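Local coordinates for protein tartrate dehydrogenase/decarboxylase (Pseudomonas putida, PDB 3FLK) that oxidises tartrate with NAD(+), converts meso-tartrate to D-glycerate and oxidatively decarboxylates D-malate to pyruvate, using magnesium or manganese, at residues R166-D169 / R170-Y174. The protein carries 1 engineered substitution. Residues are numbered along the deposited sequence; the frame is centred on the assembly and turned at random.
Sequences RGVD and RILKY
Backbone amides of R170, L172 and K173 reach back four residues to the carbonyls of R166, V168 and D169 in the alpha-helical i to i+4 pattern, the shortest bond being K173 N to D169 O at 2.8 Å, whereas I171 N to G167 O is weak at 3.4 Å. This is the opening of helix 165-181, which follows strand 156-164 in the isocitrate/isopropylmalate dehydrogenase fold. G167 O is also gripped by a water that donates to it at 2.7 Å and accepts from R170 NE at 2.9 Å, lying in the guanidinium plane at its edge. R170 takes the rarer first torsion, CG between backbone N and carbonyl carbon (chi1 67°), which turns the otherwise extended chain back over the preceding turn; CG rests 3.2 Å from R166 O, and NE passes 3.8 Å from G167 CA. Beyond, the guanidinium pairs with D102 and hydrogen-bonds T137. Replacing R170 by alanine is likely to cost the D102 carboxylate this charged partner and the water on G167 O the N-H that now holds it. The D169 carboxylate forms a salt bridge with R206 of helix 199-211. That helix also packs on V168 and L172, whose side chains run side by side, V168 CG1 touching L172 CD1 at 3.7 Å.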
# COMPACT_ATOMS: atom_id res chain seq x y z
N ARG A 166 4.78 -24.51 3.90
CA ARG A 166 4.20 -25.05 2.67
C ARG A 166 3.69 -23.93 1.75
O ARG A 166 4.08 -23.87 0.59
CB ARG A 166 3.08 -26.05 2.98
CG ARG A 166 3.57 -27.34 3.62
CD ARG A 166 2.47 -28.39 3.70
NE ARG A 166 2.96 -29.65 4.26
CZ ARG A 166 2.87 -29.98 5.55
NH1 ARG A 166 2.30 -29.16 6.43
NH2 ARG A 166 3.34 -31.15 5.96
N GLY A 167 2.85 -23.05 2.30
CA GLY A 167 2.28 -21.94 1.54
C GLY A 167 3.28 -20.88 1.10
O GLY A 167 3.20 -20.37 -0.02
N VAL A 168 4.21 -20.54 1.99
CA VAL A 168 5.24 -19.55 1.68
C VAL A 168 6.21 -20.08 0.61
O VAL A 168 6.49 -19.40 -0.38
CB VAL A 168 5.98 -19.06 2.96
CG1 VAL A 168 7.24 -18.29 2.60
CG2 VAL A 168 5.05 -18.19 3.82
N ASP A 169 6.70 -21.31 0.80
CA ASP A 169 7.64 -21.91 -0.14
C ASP A 169 7.08 -22.04 -1.56
O ASP A 169 7.78 -21.73 -2.53
CB ASP A 169 8.14 -23.27 0.35
CG ASP A 169 9.21 -23.16 1.42
OD1 ASP A 169 9.57 -22.02 1.80
OD2 ASP A 169 9.71 -24.21 1.88
N ARG A 170 5.83 -22.47 -1.68
CA ARG A 170 5.22 -22.72 -2.98
C ARG A 170 4.95 -21.45 -3.81
O ARG A 170 5.07 -21.48 -5.03
CB ARG A 170 3.97 -23.60 -2.87
CG ARG A 170 2.79 -22.98 -2.15
CD ARG A 170 1.64 -23.97 -2.06
NE ARG A 170 0.46 -23.39 -1.42
CZ ARG A 170 -0.70 -24.01 -1.28
NH1 ARG A 170 -0.87 -25.24 -1.75
NH2 ARG A 170 -1.71 -23.39 -0.68
N ILE A 171 4.60 -20.35 -3.14
CA ILE A 171 4.43 -19.08 -3.85
C ILE A 171 5.78 -18.50 -4.28
O ILE A 171 5.91 -17.96 -5.38
CB ILE A 171 3.57 -18.03 -3.05
CG1 ILE A 171 3.10 -16.88 -3.96
CG2 ILE A 171 4.30 -17.50 -1.82
CD1 ILE A 171 2.05 -17.29 -4.98
N LEU A 172 6.79 -18.63 -3.42
CA LEU A 172 8.15 -18.18 -3.72
C LEU A 172 8.74 -18.98 -4.87
O LEU A 172 9.37 -18.41 -5.77
CB LEU A 172 9.05 -18.26 -2.49
CG LEU A 172 8.79 -17.27 -1.35
CD1 LEU A 172 9.60 -17.66 -0.12
CD2 LEU A 172 9.08 -15.82 -1.75
N LYS A 173 8.53 -20.29 -4.85
CA LYS A 173 8.98 -21.17 -5.93
C LYS A 173 8.37 -20.77 -7.27
O LYS A 173 9.08 -20.64 -8.26
CB LYS A 173 8.69 -22.64 -5.62
CG LYS A 173 9.25 -23.60 -6.65
CD LYS A 173 9.17 -25.04 -6.19
CE LYS A 173 9.82 -25.99 -7.20
NZ LYS A 173 9.05 -26.06 -8.47
N TYR A 174 7.06 -20.55 -7.28
CA TYR A 174 6.38 -20.13 -8.50
C TYR A 174 6.99 -18.85 -9.07
O TYR A 174 7.29 -18.78 -10.27
CB TYR A 174 4.87 -19.96 -8.28
CG TYR A 174 4.09 -19.96 -9.58
CD1 TYR A 174 3.54 -21.13 -10.10
CD2 TYR A 174 3.92 -18.78 -10.31
CE1 TYR A 174 2.83 -21.13 -11.30
CE2 TYR A 174 3.21 -18.77 -11.51
CZ TYR A 174 2.67 -19.95 -12.00
OH TYR A 174 1.97 -19.94 -13.19
O HOH W 1 0.67 -20.49 -1.05